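Local coordinates for alginate lyase (Aplysia kurodai, PDB 5GMT), which probably cleaves the glycosidic bonds of alginate as a family 14 polysaccharide lyase specific for polymannuronate, at residues G109-G114 against S138-W143; G149-Y154 against Q177-G182. One frame throughout, in Å; residues are numbered along the deposited sequence.

How the interactions relate
Both interactions are antiparallel strand pairings in one eight-stranded sheet of a concanavalin-like fold, their centres about 8 Å apart. Interaction 1 lies about 4 Å from the centre of the chain, interaction 2 about 11 Å out, nearer the sheet's edge, where Q177, R181 and G182 are partly or fully exposed. Strands 136-143 and 149-154 are neighbours and join the two: R140 O and Y152 N, 2.8 Å apart, probably make a hydrogen bond, and the sulphur of M142 packs on the Y152 ring. The inner pair relies on glycines, an indole and lysine–methionine packing; the outer one adds a glutamate–arginine salt bridge and a serine hydroxyl to its backbone bonds.

Interaction 1: residues G109-G114 against S138-W143; sequences GGKLPG and SLRLMW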
ATOM      1  N   GLY A 109       8.943  11.652   1.838  1.00  8.18           N
ATOM      2  CA  GLY A 109       7.884  10.683   1.659  1.00  9.79           C
ATOM      3  C   GLY A 109       7.805   9.911   0.363  1.00  7.56           C
ATOM      4  O   GLY A 109       8.345  10.300  -0.671  1.00  8.01           O
ATOM      5  N   GLY A 110       7.085   8.801   0.428  1.00  7.39           N
ATOM      6  CA  GLY A 110       6.863   7.976  -0.740  1.00  6.79           C
ATOM      7  C   GLY A 110       5.880   6.857  -0.442  1.00  8.73           C
ATOM      8  O   GLY A 110       5.375   6.742   0.673  1.00  7.70           O
ATOM      9  N   LYS A 111       5.639   6.017  -1.445  1.00  6.25           N
ATOM     10  CA  LYS A 111       4.546   5.043  -1.396  1.00  6.45           C
ATOM     11  C   LYS A 111       4.986   3.660  -0.956  1.00  6.43           C
ATOM     12  O   LYS A 111       6.124   3.267  -1.198  1.00  5.70           O
ATOM     13  CB  LYS A 111       3.884   4.943  -2.772  1.00  5.04           C
ATOM     14  CG  LYS A 111       2.668   5.866  -2.970  1.00  5.66           C
ATOM     15  CD  LYS A 111       3.037   7.318  -2.791  1.00  9.82           C
ATOM     16  CE  LYS A 111       1.892   8.253  -3.169  1.00 10.87           C
ATOM     17  NZ  LYS A 111       2.261   9.679  -2.875  1.00  8.63           N
ATOM     18  N   LEU A 112       4.067   2.937  -0.315  1.00  7.18           N
ATOM     19  CA  LEU A 112       4.233   1.515   0.011  1.00  7.13           C
ATOM     20  C   LEU A 112       2.946   0.768  -0.326  1.00  7.06           C
ATOM     21  O   LEU A 112       1.862   1.372  -0.351  1.00  6.05           O
ATOM     22  CB  LEU A 112       4.575   1.337   1.496  1.00  6.84           C
ATOM     23  CG  LEU A 112       5.939   1.832   1.963  1.00  6.65           C
ATOM     24  CD1 LEU A 112       5.952   1.846   3.497  1.00  6.59           C
ATOM     25  CD2 LEU A 112       7.082   0.948   1.421  1.00  7.00           C
ATOM     26  N   PRO A 113       3.043  -0.548  -0.577  1.00  6.59           N
ATOM     27  CA  PRO A 113       1.863  -1.347  -0.944  1.00  4.44           C
ATOM     28  C   PRO A 113       0.745  -1.341   0.096  1.00  5.59           C
ATOM     29  O   PRO A 113       1.025  -1.355   1.295  1.00  6.52           O
ATOM     30  CB  PRO A 113       2.436  -2.768  -1.080  1.00  4.75           C
ATOM     31  CG  PRO A 113       3.853  -2.552  -1.470  1.00  6.87           C
ATOM     32  CD  PRO A 113       4.285  -1.335  -0.678  1.00  6.21           C
ATOM     33  N   GLY A 114      -0.502  -1.353  -0.380  1.00  6.06           N
ATOM     34  CA  GLY A 114      -1.674  -1.454   0.469  1.00  3.99           C
ATOM     35  C   GLY A 114      -2.792  -2.136  -0.302  1.00  6.58           C
ATOM     36  O   GLY A 114      -2.580  -2.580  -1.422  1.00  6.64           O
ATOM     37  N   SER A 138      -8.496   3.316  -2.700  1.00  5.92           N
ATOM     38  CA  SER A 138      -7.177   2.709  -2.559  1.00  4.77           C
ATOM     39  C   SER A 138      -6.597   3.053  -1.205  1.00  7.49           C
ATOM     40  O   SER A 138      -6.796   4.162  -0.699  1.00  6.42           O
ATOM     41  CB  SER A 138      -6.237   3.147  -3.690  1.00  7.50           C
ATOM     42  OG  SER A 138      -5.919   4.524  -3.622  1.00  7.68           O
ATOM     43  N   LEU A 139      -5.883   2.091  -0.625  1.00  5.99           N
ATOM     44  CA  LEU A 139      -5.421   2.209   0.743  1.00  5.86           C
ATOM     45  C   LEU A 139      -3.951   1.838   0.860  1.00  9.09           C
ATOM     46  O   LEU A 139      -3.570   1.020   1.698  1.00  8.14           O
ATOM     47  CB  LEU A 139      -6.270   1.329   1.669  1.00  6.19           C
ATOM     48  CG  LEU A 139      -7.777   1.644   1.657  1.00  7.74           C
ATOM     49  CD1 LEU A 139      -8.606   0.528   2.321  1.00  6.20           C
ATOM     50  CD2 LEU A 139      -8.074   3.013   2.294  1.00  6.07           C
ATOM     51  N   ARG A 140      -3.132   2.430   0.002  1.00  6.11           N
ATOM     52  CA  ARG A 140      -1.677   2.343   0.155  1.00  3.34           C
ATOM     53  C   ARG A 140      -1.201   2.926   1.489  1.00  5.53           C
ATOM     54  O   ARG A 140      -1.926   3.652   2.168  1.00  5.82           O
ATOM     55  CB  ARG A 140      -0.982   3.075  -0.990  1.00  6.00           C
ATOM     56  CG  ARG A 140      -1.217   2.445  -2.345  1.00  5.45           C
ATOM     57  CD  ARG A 140      -0.630   3.319  -3.424  1.00  9.30           C
ATOM     58  NE  ARG A 140      -1.412   4.542  -3.626  1.00  5.95           N
ATOM     59  CZ  ARG A 140      -1.144   5.468  -4.537  1.00  7.98           C
ATOM     60  NH1 ARG A 140      -0.109   5.326  -5.366  1.00  7.94           N
ATOM     61  NH2 ARG A 140      -1.923   6.544  -4.619  1.00  7.75           N
ATOM     62  N   LEU A 141       0.021   2.569   1.868  1.00  4.85           N
ATOM     63  CA  LEU A 141       0.700   3.234   2.975  1.00  7.28           C
ATOM     64  C   LEU A 141       1.644   4.262   2.376  1.00  6.77           C
ATOM     65  O   LEU A 141       1.945   4.220   1.178  1.00  5.15           O
ATOM     66  CB  LEU A 141       1.455   2.226   3.852  1.00  7.23           C
ATOM     67  CG  LEU A 141       0.702   1.482   4.963  1.00  7.42           C
ATOM     68  CD1 LEU A 141      -0.453   0.686   4.394  1.00 11.48           C
ATOM     69  CD2 LEU A 141       1.661   0.549   5.717  1.00  7.26           C
ATOM     70  N   MET A 142       2.089   5.211   3.188  1.00  8.41           N
ATOM     71  CA  MET A 142       3.159   6.101   2.763  1.00  5.64           C
ATOM     72  C   MET A 142       4.168   6.221   3.878  1.00  8.41           C
ATOM     73  O   MET A 142       3.817   6.044   5.042  1.00  7.74           O
ATOM     74  CB  MET A 142       2.633   7.492   2.388  1.00  8.72           C
ATOM     75  CG  MET A 142       2.206   7.632   0.931  1.00  7.31           C
ATOM     76  SD  MET A 142       2.007   9.358   0.418  1.00  7.19           S
ATOM     77  CE  MET A 142       3.684   9.968   0.552  1.00  8.10           C
ATOM     78  N   TRP A 143       5.423   6.484   3.527  1.00  7.69           N
ATOM     79  CA  TRP A 143       6.343   7.024   4.519  1.00  8.24           C
ATOM     80  C   TRP A 143       6.390   8.522   4.307  1.00 10.86           C
ATOM     81  O   TRP A 143       5.922   9.044   3.286  1.00  7.60           O
ATOM     82  CB  TRP A 143       7.748   6.398   4.435  1.00  6.56           C
ATOM     83  CG  TRP A 143       8.587   6.816   3.252  1.00  7.61           C
ATOM     84  CD1 TRP A 143       9.366   7.942   3.139  1.00  7.33           C
ATOM     85  CD2 TRP A 143       8.753   6.093   2.029  1.00  9.47           C
ATOM     86  NE1 TRP A 143       9.985   7.968   1.911  1.00  8.05           N
ATOM     87  CE2 TRP A 143       9.634   6.839   1.214  1.00  8.55           C
ATOM     88  CE3 TRP A 143       8.239   4.884   1.540  1.00  8.49           C
ATOM     89  CZ2 TRP A 143      10.005   6.420  -0.065  1.00 10.55           C
ATOM     90  CZ3 TRP A 143       8.619   4.466   0.271  1.00 10.24           C
ATOM     91  CH2 TRP A 143       9.490   5.236  -0.518  1.00  9.45           C
TER
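Strands 110-114 and 138-143 run antiparallel at 140°, with two hydrogen-bonded pairs, G110 with W143 and L112 with L141, flanking the non-hydrogen-bonded pair K111 with M142. The straightest of the four backbone bonds runs from L112 N to L141 O at 2.9 Å, although the donor sits above the carbonyl plane.

W143 dominates the face it shares with L112 and L141. Its CG is wedged over the backbone, flanked by both N and C (chi1 72°), which folds the indole back over the glycine backbone of the other strand. G110 CA lies over the six-membered ring, 3.6 Å from its centroid and close to the normal, a CH-pi contact; the peptide joining G109 to G110 covers the same face toward the rim. L112 arrives differently, in the plane of the indole, with CG 3.8 Å from W143 CE3 at the edge. NE1 is held by F106 O.

On the other face the methylenes of K111 run alongside the M142 thioether. The lysine CD packs 3.8 Å from M142 CG, and NZ sits 3.3 Å from M142 SD on its way to a hydrogen bond with G249 O. R140 crosses K111 obliquely: NH1 is 3.7 Å from K111 CG, and the lysine chain passes over one face of the guanidinium, whose NH1 is bound by S245 OG.

Farther along, the CA of G114 closes on L139 O in a CA-H...O contact of 3.4 Å. A CB on G110 would run into the indole, and one on G114 into L139 O, so glycine is what lets the strands come this close. K111 NZ and R140 NH2, 5.5 Å apart, put two like charges near each other in a buried place; G249 O and S245 OG give each group a polar partner, and the proximity may lower the lysine pKa.

Interaction 2: residues G149-Y154 against Q177-G182; sequences GELYAY and QSLGRG
E150 turns CG back over its own backbone (chi1 75°) and then runs out extended, while R181 has CG anti to its backbone N (chi1 -172°) and bends further out, so the two chains reach out in parallel. The two flat groups are nearly parallel (10° apart) but stepped, with E150 OE1 tilted off the guanidinium plane. R181 NE gives a salt-bridging hydrogen bond of 2.7 Å to E150 OE1, meeting that oxygen nearly along its C-O axis.

The second carboxylate oxygen takes a different donor. S178 OG, anti to its own carbonyl carbon, reaches E150 OE2 at 2.6 Å from above the carboxylate plane. The same hydroxyl accepts R181 NH2 at 3.0 Å, in the guanidinium plane, so the serine bridges acid and base and, together with the direct bond, limits how each can turn. R144 adds a salt bridge to OE1; with a second guanidinium this close, the glutamate is probably held ionised.

Beneath this cluster, L151 with L179 and A153 with Q177 form hydrogen-bonded antiparallel pairs. The bond from L179 N to L151 O is almost straight at 2.8 Å. Past the strand proper, G182 N still reaches G149 O at 2.9 Å. On the face away from the salt bridge, L179 CD1 touches both A153 CB at 3.7 Å and L151 CD2 at 3.9 Å.

Y152 projects on the same face as S178, and its OH is bound by G176 N just ahead of strand 177-179. Strand 136-143 flanks 149-154 on the side away from 177-179, whose other neighbour is the outermost strand 169-170. L179 also packs on Y224 and A226 of strand 222-229, which belongs to the second sheet, so the leucine joins the two sheets.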
ATOM      1  N   GLY A 149       5.160   6.946   9.282  1.00 10.01           N
ATOM      2  CA  GLY A 149       4.244   6.258   8.386  1.00  7.79           C
ATOM      3  C   GLY A 149       2.821   6.776   8.455  1.00  9.09           C
ATOM      4  O   GLY A 149       2.441   7.468   9.401  1.00  9.61           O
ATOM      5  N   GLU A 150       2.024   6.419   7.455  1.00  8.27           N
ATOM      6  CA  GLU A 150       0.615   6.786   7.444  1.00  8.15           C
ATOM      7  C   GLU A 150      -0.159   5.842   6.547  1.00  5.76           C
ATOM      8  O   GLU A 150       0.424   5.154   5.702  1.00  8.02           O
ATOM      9  CB  GLU A 150       0.437   8.227   6.952  1.00  6.41           C
ATOM     10  CG  GLU A 150       0.628   8.364   5.446  1.00  6.13           C
ATOM     11  CD  GLU A 150       0.589   9.811   4.961  1.00  8.64           C
ATOM     12  OE1 GLU A 150       1.107  10.705   5.661  1.00  7.99           O
ATOM     13  OE2 GLU A 150       0.031  10.062   3.880  1.00  8.95           O
ATOM     14  N   LEU A 151      -1.471   5.817   6.743  1.00  7.85           N
ATOM     15  CA  LEU A 151      -2.406   5.299   5.746  1.00  9.01           C
ATOM     16  C   LEU A 151      -2.645   6.415   4.731  1.00  7.23           C
ATOM     17  O   LEU A 151      -2.914   7.535   5.121  1.00  8.21           O
ATOM     18  CB  LEU A 151      -3.722   4.861   6.398  1.00  6.04           C
ATOM     19  CG  LEU A 151      -4.919   4.627   5.470  1.00  9.99           C
ATOM     20  CD1 LEU A 151      -4.598   3.518   4.498  1.00  6.82           C
ATOM     21  CD2 LEU A 151      -6.186   4.290   6.252  1.00  8.93           C
ATOM     22  N   TYR A 152      -2.517   6.123   3.437  1.00  7.48           N
ATOM     23  CA  TYR A 152      -2.666   7.146   2.407  1.00  5.49           C
ATOM     24  C   TYR A 152      -3.840   6.770   1.529  1.00  7.51           C
ATOM     25  O   TYR A 152      -3.695   5.989   0.584  1.00  7.15           O
ATOM     26  CB  TYR A 152      -1.396   7.279   1.585  1.00  8.35           C
ATOM     27  CG  TYR A 152      -1.426   8.385   0.559  1.00  5.87           C
ATOM     28  CD1 TYR A 152      -1.585   9.711   0.944  1.00 10.64           C
ATOM     29  CD2 TYR A 152      -1.263   8.105  -0.796  1.00  6.16           C
ATOM     30  CE1 TYR A 152      -1.600  10.735   0.002  1.00  8.41           C
ATOM     31  CE2 TYR A 152      -1.268   9.128  -1.752  1.00  6.75           C
ATOM     32  CZ  TYR A 152      -1.439  10.438  -1.338  1.00 10.63           C
ATOM     33  OH  TYR A 152      -1.450  11.460  -2.269  1.00 13.33           O
ATOM     34  N   ALA A 153      -4.999   7.330   1.859  1.00  6.43           N
ATOM     35  CA  ALA A 153      -6.267   6.808   1.369  1.00  7.30           C
ATOM     36  C   ALA A 153      -6.899   7.655   0.268  1.00  7.90           C
ATOM     37  O   ALA A 153      -7.079   8.864   0.423  1.00  8.48           O
ATOM     38  CB  ALA A 153      -7.242   6.667   2.535  1.00  7.37           C
ATOM     39  N   TYR A 154      -7.216   7.000  -0.844  1.00  8.48           N
ATOM     40  CA  TYR A 154      -8.145   7.543  -1.826  1.00  8.25           C
ATOM     41  C   TYR A 154      -9.513   6.949  -1.522  1.00  7.57           C
ATOM     42  O   TYR A 154      -9.752   5.769  -1.755  1.00  6.54           O
ATOM     43  CB  TYR A 154      -7.702   7.209  -3.255  1.00  9.02           C
ATOM     44  CG  TYR A 154      -6.638   8.134  -3.786  1.00  8.50           C
ATOM     45  CD1 TYR A 154      -5.373   8.180  -3.201  1.00 11.08           C
ATOM     46  CD2 TYR A 154      -6.893   8.963  -4.869  1.00 10.32           C
ATOM     47  CE1 TYR A 154      -4.394   9.035  -3.676  1.00  8.97           C
ATOM     48  CE2 TYR A 154      -5.914   9.823  -5.356  1.00 13.94           C
ATOM     49  CZ  TYR A 154      -4.673   9.850  -4.763  1.00 10.60           C
ATOM     50  OH  TYR A 154      -3.696  10.700  -5.234  1.00 15.99           O
ATOM     51  N   GLN A 177      -5.851  11.101   1.290  1.00  7.52           N
ATOM     52  CA  GLN A 177      -5.981  11.559   2.668  1.00  9.34           C
ATOM     53  C   GLN A 177      -4.903  10.894   3.514  1.00  8.27           C
ATOM     54  O   GLN A 177      -4.668   9.695   3.388  1.00  9.59           O
ATOM     55  CB  GLN A 177      -7.375  11.233   3.220  1.00  7.94           C
ATOM     56  CG  GLN A 177      -8.505  11.536   2.252  1.00  8.93           C
ATOM     57  CD  GLN A 177      -8.500  12.989   1.826  1.00  9.27           C
ATOM     58  OE1 GLN A 177      -8.446  13.889   2.667  1.00 11.50           O
ATOM     59  NE2 GLN A 177      -8.518  13.223   0.523  1.00 11.07           N
ATOM     60  N   SER A 178      -4.228  11.666   4.358  1.00  8.42           N
ATOM     61  CA  SER A 178      -3.234  11.091   5.262  1.00  8.28           C
ATOM     62  C   SER A 178      -3.904  10.750   6.578  1.00  8.17           C
ATOM     63  O   SER A 178      -4.390  11.640   7.278  1.00 10.15           O
ATOM     64  CB  SER A 178      -2.065  12.054   5.495  1.00  8.18           C
ATOM     65  OG  SER A 178      -1.345  12.244   4.293  1.00 10.68           O
ATOM     66  N   LEU A 179      -3.938   9.460   6.901  1.00  7.97           N
ATOM     67  CA  LEU A 179      -4.543   8.998   8.153  1.00  8.92           C
ATOM     68  C   LEU A 179      -3.496   8.376   9.064  1.00 10.60           C
ATOM     69  O   LEU A 179      -2.755   7.469   8.660  1.00 10.65           O
ATOM     70  CB  LEU A 179      -5.654   7.985   7.872  1.00  8.29           C
ATOM     71  CG  LEU A 179      -6.904   8.665   7.300  1.00 13.45           C
ATOM     72  CD1 LEU A 179      -7.286   8.001   5.994  1.00 16.02           C
ATOM     73  CD2 LEU A 179      -8.052   8.596   8.280  1.00 17.35           C
ATOM     74  N   GLY A 180      -3.434   8.880  10.290  1.00  8.81           N
ATOM     75  CA  GLY A 180      -2.564   8.314  11.298  1.00  8.32           C
ATOM     76  C   GLY A 180      -1.090   8.611  11.117  1.00 12.12           C
ATOM     77  O   GLY A 180      -0.256   7.857  11.606  1.00  9.21           O
ATOM     78  N   ARG A 181      -0.759   9.695  10.423  1.00  7.90           N
ATOM     79  CA  ARG A 181       0.643  10.004  10.153  1.00 10.03           C
ATOM     80  C   ARG A 181       1.419  10.137  11.453  1.00 12.35           C
ATOM     81  O   ARG A 181       1.020  10.872  12.361  1.00 12.86           O
ATOM     82  CB  ARG A 181       0.784  11.277   9.317  1.00  8.05           C
ATOM     83  CG  ARG A 181       2.215  11.548   8.837  1.00 10.38           C
ATOM     84  CD  ARG A 181       2.339  12.925   8.188  1.00 12.75           C
ATOM     85  NE  ARG A 181       1.529  13.049   6.975  1.00 10.57           N
ATOM     86  CZ  ARG A 181       1.428  14.170   6.266  1.00 11.42           C
ATOM     87  NH1 ARG A 181       2.079  15.259   6.659  1.00 13.17           N
ATOM     88  NH2 ARG A 181       0.671  14.213   5.180  1.00 11.39           N
ATOM     89  N   GLY A 182       2.513   9.389  11.547  1.00 14.04           N
ATOM     90  CA  GLY A 182       3.383   9.446  12.708  1.00 10.74           C
ATOM     91  C   GLY A 182       3.026   8.484  13.820  1.00 14.22           C
ATOM     92  O   GLY A 182       3.775   8.362  14.796  1.00 13.84           O
TER